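Local coordinates for protein dehalogenase (Rhodospirillaceae, PDB 6A41) that probably removes halide from haloalcohols, as an enzyme built on the Rossmann fold of short-chain dehydrogenases and reductases, at residues E14-H19 with N83-A88; T22-A27 with L217-C222; P37-P42 with A55-A60. All blocks are in the same frame, centred on the assembly; numbering follows the deposited sequence.

Contact 1: E14-H19 with N83-A88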
loop_
_atom_site.group_PDB
_atom_site.type_symbol
_atom_site.label_atom_id
_atom_site.label_comp_id
_atom_site.label_asym_id
_atom_site.label_seq_id
_atom_site.Cartn_x
_atom_site.Cartn_y
_atom_site.Cartn_z
ATOM N N GLU A 14 9.648 2.264 -29.857
ATOM C CA GLU A 14 10.821 1.460 -29.928
ATOM C C GLU A 14 11.405 1.115 -28.610
ATOM O O GLU A 14 12.273 0.288 -28.590
ATOM C CB GLU A 14 11.934 2.083 -30.877
ATOM C CG GLU A 14 11.496 2.165 -32.298
ATOM C CD GLU A 14 11.187 0.799 -32.861
ATOM O OE1 GLU A 14 12.062 -0.109 -32.841
ATOM O OE2 GLU A 14 10.060 0.589 -33.362
ATOM N N LYS A 15 10.931 1.656 -27.508
ATOM C CA LYS A 15 11.438 1.308 -26.181
ATOM C C LYS A 15 10.423 0.478 -25.438
ATOM O O LYS A 15 9.230 0.481 -25.763
ATOM C CB LYS A 15 11.607 2.576 -25.351
ATOM C CG LYS A 15 12.802 3.382 -25.835
ATOM C CD LYS A 15 12.818 4.715 -25.157
ATOM C CE LYS A 15 13.766 4.802 -24.008
ATOM N NZ LYS A 15 15.188 4.517 -24.298
ATOM N N PHE A 16 10.929 -0.146 -24.404
ATOM C CA PHE A 16 10.136 -0.693 -23.262
ATOM C C PHE A 16 8.914 -1.505 -23.752
ATOM O O PHE A 16 9.116 -2.536 -24.387
ATOM C CB PHE A 16 9.718 0.533 -22.371
ATOM C CG PHE A 16 9.295 0.198 -20.933
ATOM C CD1 PHE A 16 9.549 -1.065 -20.336
ATOM C CD2 PHE A 16 8.728 1.172 -20.175
ATOM C CE1 PHE A 16 9.156 -1.337 -19.052
ATOM C CE2 PHE A 16 8.399 0.942 -18.865
ATOM C CZ PHE A 16 8.620 -0.277 -18.293
ATOM N N ALA A 17 7.676 -1.069 -23.518
ATOM C CA ALA A 17 6.525 -1.908 -23.792
ATOM C C ALA A 17 5.919 -1.656 -25.178
ATOM O O ALA A 17 4.839 -2.185 -25.527
ATOM C CB ALA A 17 5.456 -1.660 -22.770
ATOM N N GLY A 18 6.593 -0.865 -26.010
ATOM C CA GLY A 18 5.974 -0.455 -27.317
ATOM C C GLY A 18 5.576 -1.585 -28.269
ATOM O O GLY A 18 4.473 -1.585 -28.873
ATOM N N HIS A 19 6.500 -2.491 -28.514
ATOM C CA HIS A 19 6.239 -3.555 -29.418
ATOM C C HIS A 19 5.203 -4.522 -28.925
ATOM O O HIS A 19 4.329 -4.934 -29.700
ATOM C CB HIS A 19 7.532 -4.297 -29.785
ATOM C CG HIS A 19 8.396 -3.498 -30.706
ATOM N ND1 HIS A 19 9.335 -4.091 -31.521
ATOM C CD2 HIS A 19 8.331 -2.198 -31.076
ATOM C CE1 HIS A 19 9.906 -3.140 -32.258
ATOM N NE2 HIS A 19 9.322 -1.988 -32.000
ATOM N N ASN A 83 4.553 5.378 -22.705
ATOM C CA ASN A 83 5.566 4.375 -22.645
ATOM C C ASN A 83 6.926 5.085 -22.513
ATOM O O ASN A 83 7.495 5.555 -23.445
ATOM C CB ASN A 83 5.440 3.508 -23.873
ATOM C CG ASN A 83 6.544 2.494 -23.992
ATOM O OD1 ASN A 83 6.732 1.634 -23.097
ATOM N ND2 ASN A 83 7.262 2.539 -25.080
ATOM N N ASP A 84 7.345 5.267 -21.272
ATOM C CA ASP A 84 8.461 6.117 -20.898
ATOM C C ASP A 84 9.534 5.267 -20.215
ATOM O O ASP A 84 9.225 4.425 -19.359
ATOM C CB ASP A 84 7.967 7.260 -19.972
ATOM C CG ASP A 84 6.761 7.960 -20.581
ATOM O OD1 ASP A 84 6.938 8.633 -21.602
ATOM O OD2 ASP A 84 5.631 7.741 -20.070
ATOM N N ALA A 85 10.784 5.473 -20.648
ATOM C CA ALA A 85 11.920 4.716 -20.155
ATOM C C ALA A 85 13.232 5.479 -20.266
ATOM O O ALA A 85 13.538 5.942 -21.323
ATOM C CB ALA A 85 12.056 3.419 -20.844
ATOM N N TYR A 86 13.875 5.651 -19.108
ATOM C CA TYR A 86 15.229 6.182 -18.941
ATOM C C TYR A 86 16.084 5.075 -18.267
ATOM O O TYR A 86 15.512 4.273 -17.496
ATOM C CB TYR A 86 15.179 7.469 -18.047
ATOM C CG TYR A 86 16.497 8.179 -17.840
ATOM C CD1 TYR A 86 17.018 9.076 -18.772
ATOM C CD2 TYR A 86 17.294 7.864 -16.743
ATOM C CE1 TYR A 86 18.287 9.683 -18.608
ATOM C CE2 TYR A 86 18.541 8.478 -16.525
ATOM C CZ TYR A 86 19.007 9.394 -17.447
ATOM O OH TYR A 86 20.231 9.925 -17.190
ATOM N N PRO A 87 17.392 4.991 -18.562
ATOM C CA PRO A 87 18.175 3.878 -18.003
ATOM C C PRO A 87 18.180 3.858 -16.477
ATOM O O PRO A 87 18.128 4.931 -15.859
ATOM C CB PRO A 87 19.586 4.084 -18.532
ATOM C CG PRO A 87 19.413 4.949 -19.728
ATOM C CD PRO A 87 18.177 5.781 -19.540
ATOM N N ALA A 88 18.141 2.656 -15.899
ATOM C CA ALA A 88 18.283 2.520 -14.503
ATOM C C ALA A 88 19.810 2.520 -14.273
ATOM O O ALA A 88 20.458 1.479 -14.449
ATOM C CB ALA A 88 17.662 1.234 -14.062
#
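N83 presents both ends of its side-chain amide to the turn formed by K15 to G18. Its CG is anti to the backbone N (chi1 174°), which places it on the side of the turn. ND2 donates to K15 O at 2.9 Å in a nearly straight bond. The partner lies close to the plane of the amide, but ND2 sits above the carbonyl plane of K15. At the other end, N83 OD1 accepts from A17 N, also at 2.9 Å. K15 O accepts a second bond, from G18 N within the turn, so two donors grip this oxygen.

The turn is of type II'. F16 takes its second position with a positive phi of 47°, a conformation more often seen in glycine. The side chains of F16 and N83 cross obliquely, and ring and amide planes are 27° apart. F16 CB lies 3.3 Å from N83 OD1, and F16 CD2 passes 3.4 Å from D84 O. A85 points its methyl toward segment 14-19, with A85 CB 4.0 Å from F16 CB. The K15 chain, bent at chi3 and chi4, passes A85, and its NZ forms a salt bridge with D186. Y187 meets the F16 ring edge-to-face.

A17 is at the N-cap position of helix 18-27, and N83 lies at or near the end of strand 79-83. The asparagine therefore ties the first loop to the fourth strand in sequence. This is the place of the nucleotide-binding loop in a Rossmann fold of the short-chain dehydrogenase type. In related haloalcohol dehalogenases this region borders the halide site, as it probably does here.

Contact 2: T22-A27 with L217-C222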
loop_
_atom_site.group_PDB
_atom_site.type_symbol
_atom_site.label_atom_id
_atom_site.label_comp_id
_atom_site.label_asym_id
_atom_site.label_seq_id
_atom_site.Cartn_x
_atom_site.Cartn_y
_atom_site.Cartn_z
ATOM N N THR A 22 1.897 -2.800 -29.190
ATOM C CA THR A 22 1.423 -2.673 -30.582
ATOM C C THR A 22 0.810 -3.984 -31.065
ATOM O O THR A 22 -0.301 -4.037 -31.637
ATOM C CB THR A 22 2.611 -2.357 -31.501
ATOM O OG1 THR A 22 3.125 -1.083 -31.197
ATOM C CG2 THR A 22 2.186 -2.363 -32.961
ATOM N N ARG A 23 1.590 -5.022 -30.819
ATOM C CA ARG A 23 1.266 -6.392 -31.255
ATOM C C ARG A 23 -0.088 -6.894 -30.719
ATOM O O ARG A 23 -0.973 -7.402 -31.489
ATOM C CB ARG A 23 2.375 -7.380 -30.835
ATOM C CG ARG A 23 2.188 -8.755 -31.392
ATOM C CD ARG A 23 3.243 -9.811 -30.940
ATOM N NE ARG A 23 4.530 -9.319 -31.316
ATOM C CZ ARG A 23 5.508 -8.829 -30.552
ATOM N NH1 ARG A 23 5.474 -8.775 -29.271
ATOM N NH2 ARG A 23 6.595 -8.375 -31.191
ATOM N N ILE A 24 -0.265 -6.773 -29.420
ATOM C CA ILE A 24 -1.542 -7.186 -28.821
ATOM C C ILE A 24 -2.694 -6.256 -29.211
ATOM O O ILE A 24 -3.778 -6.777 -29.528
ATOM C CB ILE A 24 -1.406 -7.327 -27.286
ATOM C CG1 ILE A 24 -0.360 -8.408 -26.883
ATOM C CG2 ILE A 24 -2.730 -7.763 -26.679
ATOM C CD1 ILE A 24 -0.619 -9.789 -27.481
ATOM N N ALA A 25 -2.480 -4.933 -29.221
ATOM C CA ALA A 25 -3.556 -4.006 -29.548
ATOM C C ALA A 25 -4.092 -4.347 -30.969
ATOM O O ALA A 25 -5.282 -4.390 -31.221
ATOM C CB ALA A 25 -3.021 -2.606 -29.499
ATOM N N LEU A 26 -3.170 -4.632 -31.904
ATOM C CA LEU A 26 -3.571 -4.930 -33.296
ATOM C C LEU A 26 -4.344 -6.242 -33.351
ATOM O O LEU A 26 -5.326 -6.362 -34.026
ATOM C CB LEU A 26 -2.333 -4.927 -34.204
ATOM C CG LEU A 26 -1.659 -3.653 -34.577
ATOM C CD1 LEU A 26 -0.447 -3.997 -35.416
ATOM C CD2 LEU A 26 -2.571 -2.757 -35.372
ATOM N N ALA A 27 -3.915 -7.224 -32.562
ATOM C CA ALA A 27 -4.563 -8.554 -32.506
ATOM C C ALA A 27 -5.916 -8.402 -31.887
ATOM O O ALA A 27 -6.811 -9.160 -32.160
ATOM C CB ALA A 27 -3.709 -9.519 -31.642
ATOM N N LEU A 217 2.901 -8.046 -20.811
ATOM C CA LEU A 217 2.822 -6.555 -20.512
ATOM C C LEU A 217 1.896 -5.882 -21.499
ATOM O O LEU A 217 1.050 -5.063 -21.086
ATOM C CB LEU A 217 4.197 -5.973 -20.521
ATOM C CG LEU A 217 4.340 -4.497 -20.149
ATOM C CD1 LEU A 217 3.672 -4.155 -18.896
ATOM C CD2 LEU A 217 5.790 -4.131 -20.009
ATOM N N GLY A 218 2.056 -6.230 -22.795
ATOM C CA GLY A 218 1.144 -5.634 -23.809
ATOM C C GLY A 218 -0.375 -5.936 -23.552
ATOM O O GLY A 218 -1.244 -5.026 -23.669
ATOM N N ALA A 219 -0.676 -7.170 -23.197
ATOM C CA ALA A 219 -2.018 -7.565 -22.929
ATOM C C ALA A 219 -2.576 -6.808 -21.685
ATOM O O ALA A 219 -3.768 -6.455 -21.663
ATOM C CB ALA A 219 -2.231 -9.105 -22.723
ATOM N N THR A 220 -1.735 -6.609 -20.693
ATOM C CA THR A 220 -2.133 -5.801 -19.522
ATOM C C THR A 220 -2.491 -4.386 -19.831
ATOM O O THR A 220 -3.509 -3.844 -19.399
ATOM C CB THR A 220 -1.097 -5.977 -18.393
ATOM O OG1 THR A 220 -0.958 -7.411 -18.094
ATOM C CG2 THR A 220 -1.572 -5.280 -17.209
ATOM N N ILE A 221 -1.612 -3.734 -20.548
ATOM C CA ILE A 221 -1.874 -2.378 -21.031
ATOM C C ILE A 221 -3.117 -2.317 -21.908
ATOM O O ILE A 221 -4.004 -1.402 -21.683
ATOM C CB ILE A 221 -0.600 -1.821 -21.717
ATOM C CG1 ILE A 221 0.597 -1.707 -20.802
ATOM C CG2 ILE A 221 -0.895 -0.560 -22.512
ATOM C CD1 ILE A 221 1.952 -1.693 -21.568
ATOM N N CYS A 222 -3.267 -3.246 -22.855
ATOM C CA CYS A 222 -4.450 -3.346 -23.645
ATOM C C CYS A 222 -5.755 -3.527 -22.836
ATOM O O CYS A 222 -6.768 -2.861 -23.072
ATOM C CB CYS A 222 -4.362 -4.441 -24.687
ATOM S SG CYS A 222 -3.237 -3.956 -26.022
#
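I24 and C222 are the two bumps that join helix 22-27 to helix 217-222. Both belong to the Rossmann fold, where helices 18-27 and 214-225 lie side by side against the parallel sheet. The short axes approach to 8.2 Å and cross at -54°. So close a spacing is allowed by small residues: G218 and A219 on one helix, A25 on the other.

I24 points toward the second helix and rests on the turn at G218 and A219. G218 has no side chain there, and the isoleucine lies over its backbone, with I24 CB 4.1 Å from G218 C. The CG2 branch is anti to the backbone N of I24. It fits between A219 and C222, and lies 3.8 Å from A219 CA.

C222 fills the reciprocal hollow. Its SG stands beside its own backbone N (chi1 -73°) and reaches to the backbone of A25, next to the methyl of that alanine. I24 CG2 closes on the same sulfur at 3.9 Å. One thiol thus meets two successive residues of the opposite helix.

No hydrogen bond links the two segments. R23 forms a salt bridge with D215. A219 and T220 also pack on G228 and F223 of a neighbouring subunit. C222 SG is 3.7 Å from A25 CB and 3.4 Å from A25 N.

Contact 3: P37-P42 with A55-A60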
loop_
_atom_site.group_PDB
_atom_site.type_symbol
_atom_site.label_atom_id
_atom_site.label_comp_id
_atom_site.label_asym_id
_atom_site.label_seq_id
_atom_site.Cartn_x
_atom_site.Cartn_y
_atom_site.Cartn_z
ATOM N N PRO A 37 11.070 8.911 -31.271
ATOM C CA PRO A 37 12.055 9.867 -31.765
ATOM C C PRO A 37 12.704 9.492 -33.048
ATOM O O PRO A 37 13.209 10.350 -33.721
ATOM C CB PRO A 37 13.163 9.850 -30.698
ATOM C CG PRO A 37 12.440 9.428 -29.519
ATOM C CD PRO A 37 11.405 8.449 -29.923
ATOM N N SER A 38 12.735 8.244 -33.413
ATOM C CA SER A 38 13.324 7.840 -34.683
ATOM C C SER A 38 12.432 8.028 -35.882
ATOM O O SER A 38 12.912 8.017 -36.970
ATOM C CB SER A 38 13.768 6.408 -34.651
ATOM O OG SER A 38 12.741 5.461 -34.666
ATOM N N PHE A 39 11.138 8.231 -35.669
ATOM C CA PHE A 39 10.162 8.323 -36.715
ATOM C C PHE A 39 10.182 9.639 -37.571
ATOM O O PHE A 39 9.358 9.757 -38.479
ATOM C CB PHE A 39 8.746 8.027 -36.202
ATOM C CG PHE A 39 8.512 6.605 -35.773
ATOM C CD1 PHE A 39 9.459 5.599 -35.950
ATOM C CD2 PHE A 39 7.348 6.251 -35.181
ATOM C CE1 PHE A 39 9.226 4.314 -35.605
ATOM C CE2 PHE A 39 7.147 4.952 -34.776
ATOM C CZ PHE A 39 8.046 3.987 -35.032
ATOM N N ASP A 40 11.071 10.591 -37.314
ATOM C CA ASP A 40 11.375 11.605 -38.357
ATOM C C ASP A 40 12.066 10.978 -39.559
ATOM O O ASP A 40 12.121 11.602 -40.619
ATOM C CB ASP A 40 12.119 12.846 -37.816
ATOM C CG ASP A 40 13.393 12.522 -37.103
ATOM O OD1 ASP A 40 13.777 11.313 -36.932
ATOM O OD2 ASP A 40 13.982 13.547 -36.641
ATOM N N THR A 41 12.559 9.760 -39.411
ATOM C CA THR A 41 13.210 9.063 -40.494
ATOM C C THR A 41 12.291 8.048 -41.211
ATOM O O THR A 41 11.827 7.129 -40.598
ATOM C CB THR A 41 14.414 8.387 -39.976
ATOM O OG1 THR A 41 15.195 9.369 -39.301
ATOM C CG2 THR A 41 15.172 7.708 -41.016
ATOM N N PRO A 42 12.097 8.209 -42.548
ATOM C CA PRO A 42 11.252 7.301 -43.308
ATOM C C PRO A 42 11.626 5.849 -43.115
ATOM O O PRO A 42 10.724 5.042 -42.910
ATOM C CB PRO A 42 11.390 7.761 -44.778
ATOM C CG PRO A 42 11.728 9.192 -44.619
ATOM C CD PRO A 42 12.628 9.277 -43.417
ATOM N N ALA A 55 -0.471 -0.735 -38.011
ATOM C CA ALA A 55 -0.016 0.352 -37.126
ATOM C C ALA A 55 0.515 1.512 -37.995
ATOM O O ALA A 55 1.109 1.248 -39.007
ATOM C CB ALA A 55 1.080 -0.087 -36.205
ATOM N N HIS A 56 0.294 2.749 -37.573
ATOM C CA HIS A 56 0.756 3.961 -38.305
ATOM C C HIS A 56 1.902 4.648 -37.509
ATOM O O HIS A 56 1.713 5.149 -36.352
ATOM C CB HIS A 56 -0.384 4.934 -38.460
ATOM C CG HIS A 56 0.007 6.214 -39.175
ATOM N ND1 HIS A 56 0.163 6.288 -40.551
ATOM C CD2 HIS A 56 0.235 7.468 -38.712
ATOM C CE1 HIS A 56 0.568 7.516 -40.884
ATOM N NE2 HIS A 56 0.557 8.269 -39.790
ATOM N N ALA A 57 3.047 4.794 -38.127
ATOM C CA ALA A 57 4.177 5.525 -37.527
ATOM C C ALA A 57 4.001 7.033 -37.840
ATOM O O ALA A 57 3.943 7.432 -39.022
ATOM C CB ALA A 57 5.476 4.967 -38.080
ATOM N N LEU A 58 3.925 7.876 -36.814
ATOM C CA LEU A 58 3.730 9.311 -37.007
ATOM C C LEU A 58 5.070 9.967 -37.303
ATOM O O LEU A 58 6.128 9.649 -36.663
ATOM C CB LEU A 58 3.199 9.901 -35.703
ATOM C CG LEU A 58 1.783 9.390 -35.408
ATOM C CD1 LEU A 58 1.492 9.614 -33.905
ATOM C CD2 LEU A 58 0.780 10.197 -36.191
ATOM N N SER A 59 5.077 10.852 -38.274
ATOM C CA SER A 59 6.351 11.401 -38.737
ATOM C C SER A 59 6.766 12.635 -37.885
ATOM O O SER A 59 7.908 13.034 -37.906
ATOM C CB SER A 59 6.269 11.736 -40.247
ATOM O OG SER A 59 5.212 12.632 -40.397
ATOM N N ALA A 60 5.886 13.151 -37.040
ATOM C CA ALA A 60 6.272 14.265 -36.111
ATOM C C ALA A 60 6.730 13.684 -34.825
ATOM O O ALA A 60 6.143 12.687 -34.336
ATOM C CB ALA A 60 5.126 15.235 -35.888
#
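F39 meets A57 first along segment 37-42. F39 buries the largest area here. The CG of F39 lies beside its backbone N, anti to the carbonyl carbon (chi1 -68°). From there the ring extends to the second segment. A57 turns its methyl toward the ring and sets it over one face. A57 CB is 3.9 Å from the ring centroid and 23° off the normal, a CH-pi contact. The methyl is shifted toward the rim, and CD2 and CE2 of F39 are both 3.7 Å from A57 CB.

L58 approaches the same phenylalanine through its backbone. L58 O lies at the edge of the ring, near its plane, and is 3.1 Å from F39 CB. The leucine side chain itself leads away, to M66 and A70 of helix 63-74. The carbonyl of F39 is used as well. F39 O receives a CA-H...O contact from S59 CA at 3.4 Å, and it also accepts a hydrogen bond from R45 NH1. The ring has a further aromatic neighbour in Y48, whose plane is turned by about 45°.

D40 comes next, at an exposed position. Its backbone passes S59, with D40 CA 3.8 Å from S59 O, while its carboxylate leads away. T41 follows at the N-cap of helix 42-51, though its side chain makes no capping bond. T41 N bonds back to S38 O, closing the short turn that holds F39 and D40. T41 OG1 makes a weak bond to D40 OD1.

No hydrogen bond crosses between the segments. The loop after strand 31-34 is held to the outer strand 56-57 mainly by one aromatic ring, one methyl and backbone carbonyls. Together with helix 42-51 these parts form a beta-alpha-beta crossover of the Rossmann fold.

All three contacts lie in one Rossmann domain around a seven-stranded parallel sheet. Contact 1 is the most central; its centre is about 7 Å from the centre of the chain. Contact 3 is near the edge strand 56-57. Contacts 1 and 2 share helix 18-27; their centres are about 15 Å apart, and A17 packs on L217 and I221. Contact 3 is about 16 Å from contact 1 and 20 Å from contact 2 between centres, with E14 on S38 and F39, and L26 and T22 on A55. Along the chain, the segments of contacts 1 and 2 alternate; contact 3 falls between the segments of each. Helix 18-27 thus connects the probable active-site loop to a helix beside a neighbouring subunit.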